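Rhodopsin (Todarodes pacificus, PDB 2Z73) detects light for vision, using the isomerization of bound 11-cis retinal to switch on G-protein signalling to phospholipase C. Local coordinates at residues T62-T67 against H319-E324; M128-R133 against L214-C219; I47-N52 against F83-G88; S122-A127 against I157-W162. One frame throughout, in Å; residues are numbered along the deposited sequence.

How the contacts relate
Contacts 2 and 4 share helix 104-138, which meets helix 195-224 in the first and helix 149-167 in the second. Their centres lie 12 Å apart and they touch, Met-128 CE reaching Phe-158 CD2 at 3.4 Å. Contact 3, between helices 31-61 and 70-87, has its centre 26 Å from that of contact 2, on the opposite side of the chain's centre. Contact 1 is cytoplasmic; one octyl glucoside touches both it and contact 2, whose centre is 22 Å away. Retinal lies about 10 Å from the Met-124 side chain and about 11 Å from those of Ser-84 and Ile-216; Asn-87 touches it directly.

Contact 1: T62-T67 against H319-E324; sequences TKSLQT and HPKFRE. With BOG (octyl beta-D-glucopyranoside), chain C.
Lys-321 and Leu-65 run past each other in opposite directions, the leucine methyl CD2 lying 3.3 Å from Lys-321 CB and 3.9 Å from its CD. With Lys-321 CG beside its own backbone N (chi1 -83°), that carbon too lies near the leucine methyl. Beyond CG the chain is fully extended, and CD comes to 4.2 Å from Ser-64 CB. At its end NZ makes two weak hydrogen bonds, one to Ser-64 O at 3.3 Å and one to sugar atom O3 of octyl glucoside at 3.1 Å. Asp-347 and Glu-351 add long, weak ion pairs. An alanine in place of Lys-321 would keep CB against Leu-65 but would probably leave Ser-64 O and the sugar hydroxyl without their amine and open a gap beside the leucine methyl. The start of the helix that carries Lys-321 is fixed by His-319, whose ND1 accepts from Phe-322 N at 3.1 Å, the donor tilted 30° from the imidazole plane. The same ring presents its edge to Lys-321 CB. Phe-322 turns to Phe-59 and Leu-58 of helix 31-61, and Leu-65 also touches Phe-59. The whole is an N-capped short helix, the cytoplasmic helix 8 of class A receptors, laid against the type I turn Lys-63 to Gln-66 in the first cytoplasmic loop.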
# COMPACT_ATOMS: atom_id res chain seq x y z
N THR A 62 8.80 -12.35 15.44
CA THR A 62 8.87 -11.75 16.76
C THR A 62 7.63 -12.12 17.55
O THR A 62 6.52 -12.12 17.00
CB THR A 62 8.99 -10.23 16.68
OG1 THR A 62 10.19 -9.88 15.99
CG2 THR A 62 9.02 -9.63 18.07
N LYS A 63 7.80 -12.44 18.84
CA LYS A 63 6.69 -12.83 19.70
C LYS A 63 5.76 -11.69 20.05
O LYS A 63 4.54 -11.87 20.13
CB LYS A 63 7.22 -13.47 20.99
CG LYS A 63 6.12 -14.00 21.91
CD LYS A 63 6.66 -14.66 23.18
CE LYS A 63 7.33 -13.65 24.10
NZ LYS A 63 7.80 -14.28 25.37
N SER A 64 6.32 -10.50 20.28
CA SER A 64 5.51 -9.35 20.63
C SER A 64 4.65 -8.87 19.47
O SER A 64 3.70 -8.11 19.68
CB SER A 64 6.42 -8.21 21.11
OG SER A 64 7.41 -7.90 20.15
N LEU A 65 4.96 -9.33 18.26
CA LEU A 65 4.20 -8.93 17.08
C LEU A 65 3.35 -10.09 16.53
O LEU A 65 3.02 -10.11 15.35
CB LEU A 65 5.16 -8.47 15.99
CG LEU A 65 6.32 -7.54 16.35
CD1 LEU A 65 7.09 -7.16 15.08
CD2 LEU A 65 5.79 -6.29 17.03
N GLN A 66 2.97 -11.03 17.39
CA GLN A 66 2.19 -12.20 16.97
C GLN A 66 0.66 -12.12 16.96
O GLN A 66 -0.01 -13.15 16.83
CB GLN A 66 2.60 -13.41 17.81
CG GLN A 66 3.12 -14.58 17.00
CD GLN A 66 4.40 -14.24 16.28
OE1 GLN A 66 4.44 -13.31 15.47
NE2 GLN A 66 5.47 -14.99 16.56
N THR A 67 0.09 -10.92 17.09
CA THR A 67 -1.37 -10.79 17.08
C THR A 67 -1.95 -10.96 15.67
O THR A 67 -1.28 -10.67 14.68
CB THR A 67 -1.80 -9.42 17.65
OG1 THR A 67 -0.85 -8.42 17.26
CG2 THR A 67 -1.89 -9.47 19.16
N HIS A 319 6.65 3.05 14.70
CA HIS A 319 6.12 1.84 15.29
C HIS A 319 7.05 1.32 16.39
O HIS A 319 8.09 0.74 16.10
CB HIS A 319 5.93 0.78 14.21
CG HIS A 319 5.01 -0.32 14.61
ND1 HIS A 319 5.27 -1.15 15.68
CD2 HIS A 319 3.82 -0.72 14.11
CE1 HIS A 319 4.28 -2.01 15.83
NE2 HIS A 319 3.39 -1.77 14.88
N PRO A 320 6.67 1.51 17.67
CA PRO A 320 7.45 1.08 18.84
C PRO A 320 7.89 -0.39 18.87
O PRO A 320 9.09 -0.67 18.83
CB PRO A 320 6.54 1.44 20.01
CG PRO A 320 5.18 1.31 19.44
CD PRO A 320 5.33 1.97 18.08
N LYS A 321 6.95 -1.32 18.95
CA LYS A 321 7.33 -2.73 18.98
C LYS A 321 8.22 -3.08 17.81
O LYS A 321 9.24 -3.76 17.97
CB LYS A 321 6.10 -3.64 18.98
CG LYS A 321 5.48 -3.84 20.36
CD LYS A 321 4.27 -4.75 20.31
CE LYS A 321 3.66 -4.94 21.69
NZ LYS A 321 2.45 -5.80 21.66
N PHE A 322 7.86 -2.60 16.62
CA PHE A 322 8.64 -2.88 15.42
C PHE A 322 10.02 -2.27 15.53
O PHE A 322 11.02 -2.89 15.17
CB PHE A 322 7.93 -2.32 14.19
CG PHE A 322 8.66 -2.56 12.91
CD1 PHE A 322 8.94 -3.85 12.48
CD2 PHE A 322 9.06 -1.50 12.11
CE1 PHE A 322 9.60 -4.08 11.29
CE2 PHE A 322 9.72 -1.72 10.91
CZ PHE A 322 9.99 -3.01 10.50
N ARG A 323 10.09 -1.04 16.03
CA ARG A 323 11.37 -0.37 16.19
C ARG A 323 12.22 -1.11 17.21
O ARG A 323 13.45 -1.13 17.12
CB ARG A 323 11.16 1.08 16.65
CG ARG A 323 10.79 2.04 15.52
CD ARG A 323 10.33 3.37 16.07
NE ARG A 323 11.30 3.99 16.98
CZ ARG A 323 12.43 4.58 16.60
NH1 ARG A 323 12.77 4.65 15.32
NH2 ARG A 323 13.23 5.12 17.52
N GLU A 324 11.55 -1.73 18.17
CA GLU A 324 12.24 -2.48 19.21
C GLU A 324 12.97 -3.61 18.49
O GLU A 324 14.20 -3.70 18.50
CB GLU A 324 11.20 -3.05 20.19
CG GLU A 324 11.68 -3.27 21.61
CD GLU A 324 10.70 -4.11 22.41
OE1 GLU A 324 10.82 -4.17 23.65
OE2 GLU A 324 9.79 -4.71 21.79
C1 BOG C . -1.93 -4.97 19.07
O1 BOG C . -2.46 -4.21 18.06
C2 BOG C . -1.15 -3.92 19.82
O2 BOG C . -0.09 -3.28 19.01
C3 BOG C . -0.60 -4.72 20.91
O3 BOG C . 0.10 -3.77 21.62
C4 BOG C . -1.77 -5.40 21.74
O4 BOG C . -1.25 -6.16 22.79
C5 BOG C . -2.51 -6.39 20.95
O5 BOG C . -3.03 -5.60 19.89
C6 BOG C . -3.69 -7.06 21.78
O6 BOG C . -4.40 -8.09 20.90
C1' BOG C . -2.32 -5.10 16.99
C2' BOG C . -3.18 -4.48 16.01
C3' BOG C . -2.24 -4.29 14.86
C4' BOG C . -2.70 -3.04 14.36
C5' BOG C . -2.06 -2.94 13.02
C6' BOG C . -1.96 -1.53 12.86
C7' BOG C . -1.26 -1.43 11.57
C8' BOG C . -0.60 -0.17 11.71

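Contact 2: M128-R133 against L214-C219; sequences MISIDR and LIIFFC. With BOG (octyl beta-D-glucopyranoside), chain C.
Just where the Asp-Arg-Tyr motif begins on transmembrane helix 3, Ser-130 and Ile-131 meet Ile-215 and Cys-219 of transmembrane helix 5. The two segments run nearly parallel, their axes 8.6 Å apart at an angle of 18°. Cys-219 presses its CB to 3.2 Å from Ser-130 O, and its sulfur lies 3.7 Å from Ser-130 OG. Ser-130 OG sits between its own N and carbonyl carbon (chi1 70°) and is hydrogen-bonded to Ala-127 O one turn back, so towards Cys-219 and the backbone of Ile-216 it serves as a packing atom. Beside it, Ile-131 and Ile-215 cross obliquely, with CG1 of the first 3.8 Å from CG2 of the second; Cys-219 SG touches that same CG1. Next along helix 3, Asp-132 points away from helix 5, and the chain of Arg-133 bends back to it, bringing NH2 to 2.7 Å from Asp-132 OD1 in a salt bridge, approaching on the syn side but 31° out of the carboxylate plane. NE adds a weak bond to the same oxygen. Carbon C4' of the octyl glucoside tail lies 3.8 Å above the centre of the guanidinium. Arg-133 NH1 bridges on to Glu-256 of helix 246-286. An alanine in place of Arg-133 would probably leave the Asp-132 and Glu-256 carboxylates without their shared cation and untie helix 3 from helix 246-286. This linkage is the ionic lock, consistent with an inactive class A receptor.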
# COMPACT_ATOMS: atom_id res chain seq x y z
N MET A 128 -8.89 -3.56 5.44
CA MET A 128 -9.05 -4.55 6.49
C MET A 128 -8.40 -4.05 7.78
O MET A 128 -8.86 -4.37 8.89
CB MET A 128 -8.41 -5.88 6.11
CG MET A 128 -8.96 -6.50 4.85
SD MET A 128 -10.75 -6.60 4.91
CE MET A 128 -11.14 -5.96 3.29
N ILE A 129 -7.33 -3.29 7.63
CA ILE A 129 -6.64 -2.77 8.80
C ILE A 129 -7.47 -1.66 9.42
O ILE A 129 -7.51 -1.52 10.64
CB ILE A 129 -5.26 -2.21 8.44
CG1 ILE A 129 -4.37 -3.32 7.90
CG2 ILE A 129 -4.62 -1.58 9.69
CD1 ILE A 129 -2.99 -2.85 7.42
N SER A 130 -8.13 -0.88 8.58
CA SER A 130 -8.96 0.22 9.05
C SER A 130 -10.18 -0.33 9.79
O SER A 130 -10.74 0.33 10.66
CB SER A 130 -9.43 1.09 7.88
OG SER A 130 -10.37 0.39 7.08
N ILE A 131 -10.57 -1.55 9.43
CA ILE A 131 -11.71 -2.19 10.06
C ILE A 131 -11.33 -2.66 11.46
O ILE A 131 -12.09 -2.49 12.42
CB ILE A 131 -12.18 -3.39 9.24
CG1 ILE A 131 -12.68 -2.90 7.88
CG2 ILE A 131 -13.27 -4.13 9.97
CD1 ILE A 131 -13.16 -4.00 6.98
N ASP A 132 -10.15 -3.25 11.57
CA ASP A 132 -9.66 -3.73 12.85
C ASP A 132 -9.56 -2.53 13.78
O ASP A 132 -9.95 -2.60 14.94
CB ASP A 132 -8.29 -4.38 12.69
CG ASP A 132 -7.60 -4.62 14.01
OD1 ASP A 132 -6.65 -3.89 14.33
OD2 ASP A 132 -8.03 -5.53 14.73
N ARG A 133 -9.04 -1.42 13.26
CA ARG A 133 -8.90 -0.20 14.04
C ARG A 133 -10.27 0.24 14.58
O ARG A 133 -10.38 0.65 15.73
CB ARG A 133 -8.28 0.90 13.19
CG ARG A 133 -6.81 0.69 12.86
CD ARG A 133 -5.94 0.55 14.10
NE ARG A 133 -6.10 -0.77 14.72
CZ ARG A 133 -5.64 -1.11 15.92
NH1 ARG A 133 -4.97 -0.24 16.67
NH2 ARG A 133 -5.85 -2.33 16.37
N LEU A 214 -13.92 3.90 0.58
CA LEU A 214 -15.14 4.08 1.36
C LEU A 214 -15.01 3.36 2.70
O LEU A 214 -15.35 3.91 3.75
CB LEU A 214 -16.34 3.55 0.58
CG LEU A 214 -16.71 4.35 -0.67
CD1 LEU A 214 -17.79 3.61 -1.46
CD2 LEU A 214 -17.19 5.74 -0.28
N ILE A 215 -14.52 2.13 2.66
CA ILE A 215 -14.33 1.36 3.88
C ILE A 215 -13.39 2.15 4.79
O ILE A 215 -13.66 2.32 5.97
CB ILE A 215 -13.70 -0.01 3.57
CG1 ILE A 215 -14.66 -0.83 2.72
CG2 ILE A 215 -13.41 -0.74 4.85
CD1 ILE A 215 -14.12 -2.19 2.32
N ILE A 216 -12.29 2.64 4.22
CA ILE A 216 -11.34 3.42 4.99
C ILE A 216 -12.04 4.59 5.69
O ILE A 216 -12.14 4.61 6.91
CB ILE A 216 -10.20 3.96 4.08
CG1 ILE A 216 -9.29 2.81 3.65
CG2 ILE A 216 -9.40 5.02 4.80
CD1 ILE A 216 -8.42 3.12 2.47
N PHE A 217 -12.53 5.56 4.91
CA PHE A 217 -13.22 6.73 5.46
C PHE A 217 -14.32 6.37 6.45
O PHE A 217 -14.45 7.01 7.50
CB PHE A 217 -13.80 7.60 4.32
CG PHE A 217 -14.77 8.66 4.80
CD1 PHE A 217 -16.13 8.37 4.96
CD2 PHE A 217 -14.33 9.95 5.10
CE1 PHE A 217 -17.02 9.35 5.41
CE2 PHE A 217 -15.22 10.92 5.55
CZ PHE A 217 -16.57 10.62 5.70
N PHE A 218 -15.13 5.36 6.11
CA PHE A 218 -16.22 4.92 6.97
C PHE A 218 -15.70 4.43 8.31
O PHE A 218 -16.39 4.52 9.32
CB PHE A 218 -17.02 3.81 6.29
CG PHE A 218 -18.05 3.16 7.18
CD1 PHE A 218 -17.68 2.17 8.08
CD2 PHE A 218 -19.39 3.54 7.12
CE1 PHE A 218 -18.63 1.57 8.90
CE2 PHE A 218 -20.34 2.95 7.93
CZ PHE A 218 -19.96 1.96 8.83
N CYS A 219 -14.48 3.90 8.31
CA CYS A 219 -13.86 3.38 9.54
C CYS A 219 -13.15 4.48 10.32
O CYS A 219 -13.28 4.56 11.54
CB CYS A 219 -12.87 2.26 9.21
SG CYS A 219 -13.63 0.67 8.83
C1 BOG C . -1.93 -4.97 19.07
O1 BOG C . -2.46 -4.21 18.06
C2 BOG C . -1.15 -3.92 19.82
O2 BOG C . -0.09 -3.28 19.01
C3 BOG C . -0.60 -4.72 20.91
O3 BOG C . 0.10 -3.77 21.62
C4 BOG C . -1.77 -5.40 21.74
O4 BOG C . -1.25 -6.16 22.79
C5 BOG C . -2.51 -6.39 20.95
O5 BOG C . -3.03 -5.60 19.89
C6 BOG C . -3.69 -7.06 21.78
O6 BOG C . -4.40 -8.09 20.90
C1' BOG C . -2.32 -5.10 16.99
C2' BOG C . -3.18 -4.48 16.01
C3' BOG C . -2.24 -4.29 14.86
C4' BOG C . -2.70 -3.04 14.36
C5' BOG C . -2.06 -2.94 13.02
C6' BOG C . -1.96 -1.53 12.86
C7' BOG C . -1.26 -1.43 11.57
C8' BOG C . -0.60 -0.17 11.71

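Contact 3: I47-N52 against F83-G88; sequences IGCGGN and FSLVNG. With TWT (docosane), chain G.
Ser-84 brings its hydroxyl up to the bare backbone of Gly-48, OG standing 3.5 Å from Gly-48 CA and its CB 3.8 Å from the same atom. The glycine is what permits this approach, since a CB on residue 48 would collide with OG. Next to it Cys-49 reaches across, its sulfur 3.7 Å from Leu-85 N and 3.9 Å from Leu-85 CB, so that it lies against the backbone and the root of the leucine rather than its methyls. Glycine, serine and cysteine thus let transmembrane helices 1 and 2, neighbours in the seven-helix rhodopsin fold, run antiparallel with their segment axes 8.4 Å apart and 153° between their directions. Ser-84 OG is held in turn: anti to its own carbonyl carbon (chi1 -51°), it is hydrogen-bonded to Asp-80 O. Asn-52, the signature asparagine of helix 1 in class A receptors, bonds Ala-308 O through ND2 and makes a weak bond back to Gly-48 O. Behind helix 1, docosane touches Gly-50 and Gly-51, its C7 3.6 Å from Gly-51 N; a CB on Gly-50 would clash with that carbon. Behind Ser-84, Asn-87 folds back so that ND2 donates to Phe-83 O at 2.8 Å and lies 3.2 Å above the centre of the Phe-83 ring. Phe-83 O takes the Asn-87 backbone N as well. Asn-87 then touches retinal and Lys-305.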
# COMPACT_ATOMS: atom_id res chain seq x y z
N ILE A 47 15.07 -0.84 -2.09
CA ILE A 47 14.44 -0.37 -0.87
C ILE A 47 13.15 -1.12 -0.62
O ILE A 47 12.90 -1.59 0.50
CB ILE A 47 14.16 1.14 -0.93
CG1 ILE A 47 15.49 1.91 -0.99
CG2 ILE A 47 13.34 1.58 0.28
CD1 ILE A 47 15.34 3.42 -1.00
N GLY A 48 12.32 -1.24 -1.65
CA GLY A 48 11.06 -1.95 -1.50
C GLY A 48 11.21 -3.39 -1.03
O GLY A 48 10.60 -3.79 -0.03
N CYS A 49 12.02 -4.18 -1.74
CA CYS A 49 12.22 -5.58 -1.35
C CYS A 49 12.97 -5.64 -0.02
O CYS A 49 12.66 -6.45 0.84
CB CYS A 49 13.02 -6.33 -2.42
SG CYS A 49 12.20 -6.44 -4.03
N GLY A 50 13.95 -4.76 0.14
CA GLY A 50 14.70 -4.74 1.38
C GLY A 50 13.79 -4.45 2.56
O GLY A 50 13.65 -5.27 3.49
N GLY A 51 13.15 -3.28 2.52
CA GLY A 51 12.26 -2.90 3.60
C GLY A 51 11.08 -3.82 3.85
O GLY A 51 10.75 -4.13 4.99
N ASN A 52 10.43 -4.27 2.79
CA ASN A 52 9.28 -5.14 2.99
C ASN A 52 9.69 -6.51 3.48
O ASN A 52 8.93 -7.17 4.20
CB ASN A 52 8.46 -5.24 1.70
CG ASN A 52 7.63 -3.99 1.43
OD1 ASN A 52 6.79 -3.58 2.25
ND2 ASN A 52 7.85 -3.37 0.29
N PHE A 83 5.43 -6.04 -5.61
CA PHE A 83 5.28 -4.91 -6.51
C PHE A 83 6.67 -4.39 -6.87
O PHE A 83 7.03 -4.26 -8.04
CB PHE A 83 4.50 -3.78 -5.83
CG PHE A 83 4.07 -2.70 -6.77
CD1 PHE A 83 2.78 -2.69 -7.29
CD2 PHE A 83 4.96 -1.70 -7.15
CE1 PHE A 83 2.38 -1.70 -8.17
CE2 PHE A 83 4.57 -0.70 -8.03
CZ PHE A 83 3.28 -0.70 -8.55
N SER A 84 7.45 -4.09 -5.84
CA SER A 84 8.79 -3.57 -6.01
C SER A 84 9.69 -4.52 -6.81
O SER A 84 10.49 -4.06 -7.63
CB SER A 84 9.41 -3.29 -4.64
OG SER A 84 8.52 -2.49 -3.84
N LEU A 85 9.55 -5.82 -6.56
CA LEU A 85 10.36 -6.82 -7.26
C LEU A 85 10.07 -6.81 -8.76
O LEU A 85 10.93 -6.52 -9.60
CB LEU A 85 10.07 -8.23 -6.74
CG LEU A 85 11.18 -9.30 -6.76
CD1 LEU A 85 10.53 -10.66 -6.96
CD2 LEU A 85 12.20 -9.04 -7.87
N VAL A 86 8.82 -7.16 -9.08
CA VAL A 86 8.36 -7.26 -10.44
C VAL A 86 8.35 -5.96 -11.24
O VAL A 86 8.64 -5.96 -12.43
CB VAL A 86 6.94 -7.87 -10.47
CG1 VAL A 86 6.45 -7.98 -11.91
CG2 VAL A 86 6.96 -9.23 -9.82
N ASN A 87 8.02 -4.85 -10.58
CA ASN A 87 7.94 -3.58 -11.27
C ASN A 87 9.25 -2.80 -11.41
O ASN A 87 9.29 -1.79 -12.09
CB ASN A 87 6.89 -2.69 -10.59
CG ASN A 87 5.48 -3.17 -10.84
OD1 ASN A 87 4.94 -3.01 -11.93
ND2 ASN A 87 4.87 -3.77 -9.82
N GLY A 88 10.31 -3.27 -10.76
CA GLY A 88 11.57 -2.57 -10.84
C GLY A 88 12.61 -3.31 -11.64
O GLY A 88 12.64 -3.26 -12.89
C1 TWT G . 12.39 -0.76 7.63
C2 TWT G . 13.54 0.08 7.10
C3 TWT G . 13.74 -0.27 5.64
C4 TWT G . 14.88 0.52 5.00
C5 TWT G . 14.94 0.05 3.55
C6 TWT G . 16.35 -0.23 3.07
C7 TWT G . 16.42 -1.73 2.71
C8 TWT G . 17.71 -2.31 3.27
C9 TWT G . 18.56 -2.99 2.18
C10 TWT G . 19.55 -1.93 1.74
C11 TWT G . 20.99 -2.06 2.25
C12 TWT G . 21.70 -1.21 1.21
C13 TWT G . 23.21 -1.02 1.30
C14 TWT G . 23.45 -0.75 -0.18
C15 TWT G . 24.85 -0.90 -0.75
C16 TWT G . 24.56 -0.43 -2.18
C17 TWT G . 25.67 0.24 -2.91
C18 TWT G . 25.48 -0.33 -4.32
C19 TWT G . 26.48 0.17 -5.35
C20 TWT G . 26.09 -0.53 -6.65
C21 TWT G . 27.02 -0.13 -7.79
C22 TWT G . 26.57 -0.86 -9.05

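Contact 4: S122-A127 against I157-W162; sequences SIMTMA and IFVWLW
Two groups settle on one face of the Trp-162 indole, the methyl of Met-124 from the facing helix and the ring tip of Phe-158 from a turn earlier on its own. Met-124 CE stands 3.5 Å from the centroid of the five-membered ring, 26° off its normal, a CH-pi contact displaced towards NE1. Phe-158 CZ comes to 3.2 Å above the same plane, also towards the rim. Met-124 lies at about a right angle to both aromatic side chains. Its CG is anti to the backbone N (chi1 -167°), reaching towards helix 149-167, and bends at the next two torsions place SD and then CE. The sulfur is 4.8 Å from the indole five-ring centroid and 5.2 Å from that of Phe-158, a Met-aromatic contact with each; its nearest Phe-158 atom is CE2 at 3.9 Å. Away from the aromatics, Val-159 CG1 touches both Met-124 CB and Thr-125 OG1, the latter 3.6 Å away. That hydroxyl is hydrogen-bonded to Met-121 O, with a weak bond from Asn-75 ND2, and meets the valine merely by packing. The axes of transmembrane helices 3 and 4 here are 9.5 Å apart and run roughly antiparallel. Pro-212 of helix 195-224 touches Met-124 too. With no hydrogen bond between the segments, their cohesion probably rests on dispersion, with some attraction of the thioether's sulfur and slightly polarised methyl for the aromatic pi clouds.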
# COMPACT_ATOMS: atom_id res chain seq x y z
N SER A 122 -2.82 -3.58 -1.78
CA SER A 122 -2.31 -2.75 -0.70
C SER A 122 -3.38 -1.87 -0.04
O SER A 122 -3.39 -1.72 1.18
CB SER A 122 -1.13 -1.92 -1.19
OG SER A 122 0.02 -2.75 -1.31
N ILE A 123 -4.29 -1.29 -0.83
CA ILE A 123 -5.35 -0.46 -0.25
C ILE A 123 -6.42 -1.31 0.41
O ILE A 123 -6.92 -0.96 1.48
CB ILE A 123 -6.07 0.41 -1.29
CG1 ILE A 123 -5.64 0.01 -2.70
CG2 ILE A 123 -5.81 1.88 -0.99
CD1 ILE A 123 -6.47 0.63 -3.79
N MET A 124 -6.79 -2.42 -0.21
CA MET A 124 -7.82 -3.27 0.38
C MET A 124 -7.30 -3.88 1.69
O MET A 124 -8.07 -4.10 2.63
CB MET A 124 -8.24 -4.38 -0.59
CG MET A 124 -9.49 -5.10 -0.16
SD MET A 124 -10.81 -3.95 0.33
CE MET A 124 -11.57 -3.58 -1.23
N THR A 125 -6.00 -4.15 1.75
CA THR A 125 -5.43 -4.70 2.96
C THR A 125 -5.55 -3.59 3.99
O THR A 125 -5.94 -3.83 5.13
CB THR A 125 -3.94 -5.08 2.81
OG1 THR A 125 -3.80 -6.11 1.84
CG2 THR A 125 -3.38 -5.57 4.13
N MET A 126 -5.21 -2.37 3.57
CA MET A 126 -5.31 -1.23 4.48
C MET A 126 -6.77 -1.12 4.94
O MET A 126 -7.03 -0.81 6.10
CB MET A 126 -4.85 0.06 3.79
CG MET A 126 -3.34 0.19 3.70
SD MET A 126 -2.75 1.73 2.92
CE MET A 126 -1.46 1.12 1.83
N ALA A 127 -7.70 -1.40 4.04
CA ALA A 127 -9.12 -1.35 4.40
C ALA A 127 -9.37 -2.32 5.56
O ALA A 127 -9.98 -1.94 6.56
CB ALA A 127 -9.97 -1.74 3.20
N ILE A 157 -8.24 -13.49 2.54
CA ILE A 157 -8.73 -14.30 1.43
C ILE A 157 -9.63 -13.42 0.58
O ILE A 157 -9.61 -13.49 -0.66
CB ILE A 157 -9.55 -15.52 1.90
CG1 ILE A 157 -8.63 -16.54 2.57
CG2 ILE A 157 -10.26 -16.15 0.71
CD1 ILE A 157 -9.35 -17.80 3.03
N PHE A 158 -10.45 -12.59 1.23
CA PHE A 158 -11.32 -11.69 0.49
C PHE A 158 -10.42 -10.73 -0.28
O PHE A 158 -10.63 -10.47 -1.47
CB PHE A 158 -12.21 -10.88 1.43
CG PHE A 158 -12.78 -9.64 0.79
CD1 PHE A 158 -13.66 -9.74 -0.29
CD2 PHE A 158 -12.41 -8.38 1.24
CE1 PHE A 158 -14.16 -8.59 -0.92
CE2 PHE A 158 -12.90 -7.22 0.62
CZ PHE A 158 -13.78 -7.33 -0.46
N VAL A 159 -9.41 -10.21 0.42
CA VAL A 159 -8.47 -9.29 -0.18
C VAL A 159 -7.86 -9.88 -1.45
O VAL A 159 -7.86 -9.24 -2.50
CB VAL A 159 -7.30 -8.97 0.77
CG1 VAL A 159 -6.36 -7.98 0.09
CG2 VAL A 159 -7.83 -8.42 2.10
N TRP A 160 -7.33 -11.10 -1.36
CA TRP A 160 -6.73 -11.72 -2.51
C TRP A 160 -7.72 -11.91 -3.65
O TRP A 160 -7.45 -11.52 -4.78
CB TRP A 160 -6.07 -13.06 -2.13
CG TRP A 160 -4.68 -12.90 -1.55
CD1 TRP A 160 -4.36 -12.57 -0.27
CD2 TRP A 160 -3.43 -13.04 -2.25
NE1 TRP A 160 -2.99 -12.50 -0.12
CE2 TRP A 160 -2.40 -12.79 -1.32
CE3 TRP A 160 -3.09 -13.36 -3.58
CZ2 TRP A 160 -1.05 -12.84 -1.67
CZ3 TRP A 160 -1.74 -13.42 -3.92
CH2 TRP A 160 -0.74 -13.15 -2.97
N LEU A 161 -8.88 -12.49 -3.35
CA LEU A 161 -9.88 -12.69 -4.39
C LEU A 161 -10.24 -11.36 -5.03
O LEU A 161 -10.21 -11.21 -6.26
CB LEU A 161 -11.14 -13.34 -3.81
CG LEU A 161 -11.14 -14.86 -3.92
CD1 LEU A 161 -10.91 -15.25 -5.38
CD2 LEU A 161 -10.06 -15.46 -3.05
N TRP A 162 -10.57 -10.38 -4.19
CA TRP A 162 -10.92 -9.05 -4.67
C TRP A 162 -9.84 -8.52 -5.61
O TRP A 162 -10.11 -8.23 -6.78
CB TRP A 162 -11.08 -8.13 -3.46
CG TRP A 162 -11.55 -6.75 -3.79
CD1 TRP A 162 -10.77 -5.65 -3.99
CD2 TRP A 162 -12.91 -6.32 -3.94
NE1 TRP A 162 -11.56 -4.56 -4.25
CE2 TRP A 162 -12.88 -4.94 -4.23
CE3 TRP A 162 -14.15 -6.97 -3.86
CZ2 TRP A 162 -14.04 -4.20 -4.43
CZ3 TRP A 162 -15.30 -6.23 -4.06
CH2 TRP A 162 -15.24 -4.85 -4.35